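Local coordinates for protein putative SnoaL-like polyketide cyclase (Shewanella putrefaciens, PDB 3GZB) that is of unconfirmed function but belongs to the SnoaL-like family of the NTF2 clan and may act as a polyketide cyclase or related lyase, at residues K28-D31 with A32-H36; I66-F69 with L70-H74; L141-Y144 with Q145-S148. All coordinates share one frame; numbering follows the deposited sequence.

Contact 1: K28-D31 with A32-H36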
loop_
_atom_site.group_PDB
_atom_site.type_symbol
_atom_site.label_atom_id
_atom_site.label_comp_id
_atom_site.label_asym_id
_atom_site.label_seq_id
_atom_site.Cartn_x
_atom_site.Cartn_y
_atom_site.Cartn_z
ATOM N N LYS A 28 0.535 14.419 10.678
ATOM C CA LYS A 28 0.535 14.614 12.145
ATOM C C LYS A 28 0.579 13.289 12.890
ATOM O O LYS A 28 1.347 13.112 13.845
ATOM C CB LYS A 28 -0.704 15.406 12.576
ATOM C CG LYS A 28 -0.768 16.816 11.955
ATOM C CD LYS A 28 -1.727 17.675 12.690
ATOM C CE LYS A 28 -1.554 19.139 12.356
ATOM N NZ LYS A 28 -2.330 19.925 13.334
ATOM N N TYR A 29 -0.269 12.374 12.455
ATOM C CA TYR A 29 -0.284 11.021 13.060
ATOM C C TYR A 29 1.044 10.288 12.929
ATOM O O TYR A 29 1.560 9.761 13.915
ATOM C CB TYR A 29 -1.413 10.231 12.488
ATOM C CG TYR A 29 -1.480 8.772 12.889
ATOM C CD1 TYR A 29 -2.117 8.377 14.038
ATOM C CD2 TYR A 29 -0.902 7.785 12.120
ATOM C CE1 TYR A 29 -2.238 7.021 14.344
ATOM C CE2 TYR A 29 -0.991 6.454 12.423
ATOM C CZ TYR A 29 -1.636 6.068 13.557
ATOM O OH TYR A 29 -1.796 4.737 13.891
HETATM N N MSE A 30 1.599 10.275 11.703
HETATM C CA MSE A 30 2.840 9.564 11.481
HETATM C C MSE A 30 4.016 10.218 12.220
HETATM O O MSE A 30 4.937 9.513 12.634
HETATM C CB MSE A 30 3.134 9.446 10.000
HETATM C CG MSE A 30 2.127 8.635 9.251
HETATM SE SE MSE A 30 1.916 6.802 9.817
HETATM C CE MSE A 30 3.736 6.182 9.601
ATOM N N ASP A 31 4.051 11.538 12.298
ATOM C CA ASP A 31 5.113 12.194 13.078
ATOM C C ASP A 31 4.994 11.763 14.552
ATOM O O ASP A 31 6.012 11.403 15.169
ATOM C CB ASP A 31 5.071 13.728 12.927
ATOM C CG ASP A 31 5.805 14.196 11.667
ATOM O OD1 ASP A 31 6.639 13.418 11.182
ATOM O OD2 ASP A 31 5.564 15.326 11.169
ATOM N N ALA A 32 3.795 11.742 15.106
ATOM C CA ALA A 32 3.607 11.255 16.495
ATOM C C ALA A 32 4.061 9.815 16.673
ATOM O O ALA A 32 4.776 9.473 17.612
ATOM C CB ALA A 32 2.137 11.425 16.960
ATOM N N LEU A 33 3.659 8.958 15.745
ATOM C CA LEU A 33 4.013 7.543 15.837
ATOM C C LEU A 33 5.524 7.327 15.825
ATOM O O LEU A 33 6.072 6.620 16.674
ATOM C CB LEU A 33 3.364 6.790 14.656
ATOM C CG LEU A 33 3.637 5.298 14.546
ATOM C CD1 LEU A 33 2.906 4.517 15.674
ATOM C CD2 LEU A 33 3.195 4.787 13.169
ATOM N N THR A 34 6.182 7.940 14.830
ATOM C CA THR A 34 7.593 7.689 14.629
ATOM C C THR A 34 8.481 8.353 15.669
ATOM O O THR A 34 9.625 7.934 15.826
ATOM C CB THR A 34 8.048 8.027 13.195
ATOM O OG1 THR A 34 7.915 9.456 13.006
ATOM C CG2 THR A 34 7.264 7.229 12.091
ATOM N N GLU A 35 7.968 9.366 16.379
ATOM C CA GLU A 35 8.602 10.016 17.532
ATOM C C GLU A 35 8.242 9.350 18.871
ATOM O O GLU A 35 8.697 9.800 19.930
ATOM C CB GLU A 35 8.123 11.491 17.592
ATOM C CG GLU A 35 8.542 12.354 16.397
ATOM C CD GLU A 35 7.740 13.657 16.322
ATOM O OE1 GLU A 35 6.951 13.955 17.282
ATOM O OE2 GLU A 35 7.889 14.353 15.297
ATOM N N HIS A 36 7.405 8.299 18.845
ATOM C CA HIS A 36 6.937 7.648 20.084
ATOM C C HIS A 36 6.217 8.648 20.984
ATOM O O HIS A 36 6.309 8.559 22.234
ATOM C CB HIS A 36 8.115 6.942 20.807
ATOM C CG HIS A 36 8.889 6.013 19.942
ATOM N ND1 HIS A 36 10.123 6.343 19.432
ATOM C CD2 HIS A 36 8.613 4.769 19.483
ATOM C CE1 HIS A 36 10.592 5.319 18.736
ATOM N NE2 HIS A 36 9.671 4.358 18.721
#
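Thr34 turns back onto the carbonyl of Met30 at the C-terminal end of helix 21-34, in a SnoaL-like domain of the NTF2 clan. Met30 O takes two bonds: Thr34 N reaches it at 3.0 Å, the usual helical bond, and Thr34 OG1 donates from the opposite face of the carbonyl plane. With chi1 at 66°, OG1 sits between the backbone N and the carbonyl carbon of its own residue, the rotation that swings the hydroxyl back to the preceding turn. An alanine here would remove that second donor and is likely to leave Met30 O held by its backbone partner alone within this last turn. Met30, present as selenomethionine, and Leu33 run side by side in the same direction; CE of Met30 rests 3.9 Å from CD2 of Leu33. The Met30 chain bends at both chi2 and chi3, which brings its methyl round to that branch. On the solvent side, in one of its two modelled conformers, Glu35 CG comes 3.0 Å from Asp31 O, a contact that stays doubtful for that reason. In that conformer the carboxylate planes of Asp31 and Glu35 are nearly parallel, 9° apart, and OD1 of Asp31 stands 4.4 Å from OE2 of Glu35. Further out, Leu33 and Ala32 pack on Leu41 of helix 38-42, Met30 reaches Met96 and Tyr100 of strand 93-103, and Tyr29 OH bonds to Tyr45 and His138. The helix closes in a Schellman motif: His36 takes positive phi, 58°, and its N bonds to Leu33 O at 3.1 Å.

Contact 2: I66-F69 with L70-H74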
loop_
_atom_site.group_PDB
_atom_site.type_symbol
_atom_site.label_atom_id
_atom_site.label_comp_id
_atom_site.label_asym_id
_atom_site.label_seq_id
_atom_site.Cartn_x
_atom_site.Cartn_y
_atom_site.Cartn_z
ATOM N N ILE A 66 -3.731 -0.941 21.403
ATOM C CA ILE A 66 -2.771 -0.530 20.379
ATOM C C ILE A 66 -1.586 0.187 21.058
ATOM O O ILE A 66 -0.434 -0.145 20.806
ATOM C CB ILE A 66 -3.412 0.358 19.301
ATOM C CG1 ILE A 66 -4.511 -0.381 18.580
ATOM C CG2 ILE A 66 -2.335 0.936 18.358
ATOM C CD1 ILE A 66 -5.423 0.544 17.728
ATOM N N ILE A 67 -1.890 1.148 21.936
ATOM C CA ILE A 67 -0.822 1.921 22.590
ATOM C C ILE A 67 0.078 1.012 23.416
ATOM O O ILE A 67 1.305 1.145 23.429
ATOM C CB ILE A 67 -1.374 3.096 23.421
ATOM C CG1 ILE A 67 -2.029 4.148 22.503
ATOM C CG2 ILE A 67 -0.275 3.748 24.332
ATOM C CD1 ILE A 67 -1.059 5.052 21.732
ATOM N N ASP A 68 -0.518 0.081 24.169
ATOM C CA ASP A 68 0.336 -0.819 24.944
ATOM C C ASP A 68 1.256 -1.669 24.065
ATOM O O ASP A 68 2.427 -1.821 24.391
ATOM C CB ASP A 68 -0.501 -1.729 25.866
ATOM C CG ASP A 68 0.331 -2.417 26.889
ATOM O OD1 ASP A 68 0.709 -1.729 27.863
ATOM O OD2 ASP A 68 0.613 -3.626 26.766
ATOM N N PHE A 69 0.730 -2.221 22.986
ATOM C CA PHE A 69 1.525 -2.980 22.031
ATOM C C PHE A 69 2.669 -2.131 21.456
ATOM O O PHE A 69 3.821 -2.597 21.407
ATOM C CB PHE A 69 0.601 -3.586 20.953
ATOM C CG PHE A 69 1.177 -3.594 19.563
ATOM C CD1 PHE A 69 2.137 -4.487 19.198
ATOM C CD2 PHE A 69 0.722 -2.699 18.640
ATOM C CE1 PHE A 69 2.657 -4.469 17.905
ATOM C CE2 PHE A 69 1.258 -2.657 17.340
ATOM C CZ PHE A 69 2.211 -3.544 16.992
ATOM N N LEU A 70 2.362 -0.909 21.056
ATOM C CA LEU A 70 3.390 -0.004 20.458
ATOM C C LEU A 70 4.468 0.317 21.475
ATOM O O LEU A 70 5.664 0.227 21.151
ATOM C CB LEU A 70 2.748 1.271 19.957
ATOM C CG LEU A 70 1.840 1.120 18.773
ATOM C CD1 LEU A 70 1.116 2.482 18.486
ATOM C CD2 LEU A 70 2.656 0.647 17.536
ATOM N N GLU A 71 4.049 0.665 22.691
ATOM C CA GLU A 71 5.023 1.072 23.710
ATOM C C GLU A 71 5.961 -0.080 24.028
ATOM O O GLU A 71 7.200 0.083 24.146
ATOM C CB GLU A 71 4.343 1.623 24.976
ATOM C CG GLU A 71 5.330 2.329 25.876
ATOM C CD GLU A 71 4.676 3.042 27.054
ATOM O OE1 GLU A 71 3.573 2.625 27.474
ATOM O OE2 GLU A 71 5.297 4.011 27.566
ATOM N N ARG A 72 5.395 -1.257 24.221
ATOM C CA ARG A 72 6.213 -2.454 24.481
ATOM C C ARG A 72 7.146 -2.813 23.298
ATOM O O ARG A 72 8.336 -3.077 23.493
ATOM C CB ARG A 72 5.380 -3.659 24.877
ATOM C CG ARG A 72 4.692 -3.511 26.200
ATOM C CD ARG A 72 3.822 -4.726 26.508
ATOM N NE ARG A 72 3.129 -4.618 27.769
ATOM C CZ ARG A 72 3.646 -4.935 28.953
ATOM N NH1 ARG A 72 4.906 -5.357 29.058
ATOM N NH2 ARG A 72 2.901 -4.834 30.071
ATOM N N ALA A 73 6.620 -2.789 22.092
ATOM C CA ALA A 73 7.407 -3.136 20.921
ATOM C C ALA A 73 8.617 -2.197 20.750
ATOM O O ALA A 73 9.655 -2.625 20.234
ATOM C CB ALA A 73 6.503 -3.135 19.671
ATOM N N HIS A 74 8.465 -0.939 21.163
ATOM C CA HIS A 74 9.502 0.072 20.950
ATOM C C HIS A 74 10.372 0.405 22.140
ATOM O O HIS A 74 11.090 1.412 22.109
ATOM C CB HIS A 74 8.863 1.307 20.332
ATOM C CG HIS A 74 8.540 1.113 18.891
ATOM N ND1 HIS A 74 9.149 1.824 17.874
ATOM C CD2 HIS A 74 7.667 0.272 18.284
ATOM C CE1 HIS A 74 8.693 1.406 16.710
ATOM N NE2 HIS A 74 7.780 0.474 16.922
#
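Arg72 NE donates to Asp68 OD2 at 2.9 Å, a salt bridge spanning one turn of helix 63-73 in the i to i+4 spacing. The carboxylate oxygen lies in the guanidinium plane, at its edge, whereas NE meets OD2 on the syn side but 28° out of the carboxylate plane; the two flat groups are turned 65° against each other. Asp68 sends CG anti to its N, chi1 -166°, which carries OD2 towards the following turn, and the Arg72 chain stays extended from CG to NE. Its aliphatic part runs past the acid on the way, CD coming 3.4 Å from OD2. The same two residues are also joined through the backbone, Arg72 N to Asp68 O at 3.0 Å, so ion pair and helical bond reinforce one turn.

A different side of the helix is apolar. Ile66 CG2 lies alongside Leu70 CD1 at 3.8 Å, the two side chains pointing the same way. The other branch of Leu70, CD2, approaches Phe69 CE2 at 3.6 Å, while Leu70 CA lies over one face of that ring. Ala73 CB comes to 3.2 Å from Phe69 O, beside the bond that Ala73 N makes to this carbonyl. Beyond the helix, the Phe69 ring stacks with Tyr60, and Leu70 packs on Leu41 and Tyr45, close to a bound methylpentanediol that probably came from the crystallisation liquor but may mark a pocket.

The helix is thus amphipathic: its apolar side joins the neighbouring parts of the domain, and on the exposed side the opposite charges of Asp68 and Arg72 would be expected to offset each other in part, a pairing that solvent would probably weaken.

Contact 3: L141-Y144 with Q145-S148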
loop_
_atom_site.group_PDB
_atom_site.type_symbol
_atom_site.label_atom_id
_atom_site.label_comp_id
_atom_site.label_asym_id
_atom_site.label_seq_id
_atom_site.Cartn_x
_atom_site.Cartn_y
_atom_site.Cartn_z
ATOM N N LEU A 141 1.830 -2.931 5.645
ATOM C CA LEU A 141 2.368 -4.005 4.809
ATOM C C LEU A 141 3.871 -3.831 4.788
ATOM O O LEU A 141 4.396 -3.011 4.022
ATOM C CB LEU A 141 1.781 -3.940 3.385
ATOM C CG LEU A 141 0.288 -4.154 3.217
ATOM C CD1 LEU A 141 -0.152 -3.795 1.790
ATOM C CD2 LEU A 141 -0.104 -5.576 3.584
ATOM N N ILE A 142 4.570 -4.554 5.660
ATOM C CA ILE A 142 6.007 -4.351 5.914
ATOM C C ILE A 142 6.802 -5.430 5.221
ATOM O O ILE A 142 6.444 -6.621 5.291
ATOM C CB ILE A 142 6.284 -4.440 7.399
ATOM C CG1 ILE A 142 5.435 -3.457 8.204
ATOM C CG2 ILE A 142 7.768 -4.219 7.753
ATOM C CD1 ILE A 142 5.557 -2.008 7.852
ATOM N N ASP A 143 7.912 -5.040 4.562
ATOM C CA ASP A 143 8.804 -6.010 3.902
ATOM C C ASP A 143 9.839 -6.556 4.901
ATOM O O ASP A 143 11.009 -6.150 4.948
ATOM C CB ASP A 143 9.498 -5.343 2.678
ATOM C CG ASP A 143 10.389 -6.265 1.894
ATOM O OD1 ASP A 143 10.521 -7.453 2.219
ATOM O OD2 ASP A 143 10.988 -5.718 0.947
ATOM N N TYR A 144 9.397 -7.523 5.704
ATOM C CA TYR A 144 10.251 -8.086 6.758
ATOM C C TYR A 144 11.432 -8.868 6.200
ATOM O O TYR A 144 12.484 -8.882 6.815
ATOM C CB TYR A 144 9.437 -9.011 7.668
ATOM C CG TYR A 144 8.499 -8.276 8.573
ATOM C CD1 TYR A 144 8.977 -7.471 9.561
ATOM C CD2 TYR A 144 7.108 -8.358 8.423
ATOM C CE1 TYR A 144 8.142 -6.774 10.396
ATOM C CE2 TYR A 144 6.261 -7.634 9.250
ATOM C CZ TYR A 144 6.770 -6.892 10.224
ATOM O OH TYR A 144 5.943 -6.183 11.088
ATOM N N GLN A 145 11.295 -9.521 5.046
ATOM C CA GLN A 145 12.429 -10.244 4.501
ATOM C C GLN A 145 13.575 -9.308 4.154
ATOM O O GLN A 145 14.745 -9.658 4.421
ATOM C CB GLN A 145 12.050 -11.078 3.281
ATOM C CG GLN A 145 13.208 -11.986 2.793
ATOM C CD GLN A 145 13.634 -13.007 3.852
ATOM O OE1 GLN A 145 12.822 -13.823 4.287
ATOM N NE2 GLN A 145 14.904 -12.924 4.318
ATOM N N THR A 146 13.275 -8.135 3.620
ATOM C CA THR A 146 14.325 -7.167 3.333
ATOM C C THR A 146 14.998 -6.724 4.627
ATOM O O THR A 146 16.238 -6.568 4.693
ATOM C CB THR A 146 13.817 -6.001 2.496
ATOM O OG1 THR A 146 13.510 -6.496 1.173
ATOM C CG2 THR A 146 14.843 -4.864 2.389
HETATM N N MSE A 147 14.216 -6.471 5.654
HETATM C CA MSE A 147 14.758 -6.147 6.965
HETATM C C MSE A 147 15.683 -7.276 7.432
HETATM O O MSE A 147 16.829 -7.032 7.893
HETATM C CB MSE A 147 13.608 -5.928 7.964
HETATM C CG MSE A 147 14.116 -5.648 9.339
HETATM SE SE MSE A 147 12.759 -5.905 10.741
HETATM C CE MSE A 147 12.759 -7.806 10.779
ATOM N N SER A 148 15.232 -8.519 7.376
ATOM C CA SER A 148 16.041 -9.661 7.798
ATOM C C SER A 148 17.360 -9.773 7.004
ATOM O O SER A 148 18.435 -10.077 7.577
ATOM C CB SER A 148 15.226 -10.936 7.621
ATOM O OG SER A 148 14.176 -10.988 8.556
HETATM O O HOH W 1 8.983 -9.533 3.107
#
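Asp143 reaches Thr146 from the N-cap position of helix 144-151, just after strand 134-142 ends. From CB the chain leaves with CG anti to the backbone N, chi1 -178°, which turns the carboxylate towards the first helical turn. CG itself lies 3.5 Å from Thr146 CB. At the tip the two oxygens divide the work. OD1 accepts from Thr146 N at 3.2 Å, the capping bond, with the donor well above the carboxylate plane, 60° out of it. A water lies 2.7 Å from OD1 and accepts from Gln145 N, so it links the cap to a second amide of the first turn. OD2 takes the hydroxyl of Thr146 at 2.6 Å, again from above the plane, and is bonded as well to His86 of the second subunit.

One residue further on, Tyr144 O accepts from Ser148 N at 2.8 Å. The CE methyl of Met147, a selenomethionine, lies at the edge of the Tyr144 ring, 4.0 Å from CD1, while Ile142 CG2 sits over one face; the phenol OH bonds to Asp53. The amide and hydroxyl of Thr146, with a water close by and a helix N-terminus beside them, would probably favour the ionised form of the buried carboxylate, and the bond between OD2 and His86 of the second subunit ties the cap to the dimer interface.

Along the chain the three contacts come in series: contact 1 at the end of helix 21-34, contact 2 at the end of helix 63-73, and contact 3 where strand 134-142 passes into helix 144-151. Contacts 1 and 2 have centres 13 Å apart and touch directly, Leu33 packing on Leu70 and His36 NE2 lying 2.7 Å from His74 ND1, a probable hydrogen bond between two helix ends. Contact 3 stands apart, its centre about 21 Å from contact 1 and 19 Å from contact 2, at the C-terminal end of strand 134-142 and against the second subunit. Diols, probably from the crystallisation liquor, lie near residues of all three contacts and may mark pockets.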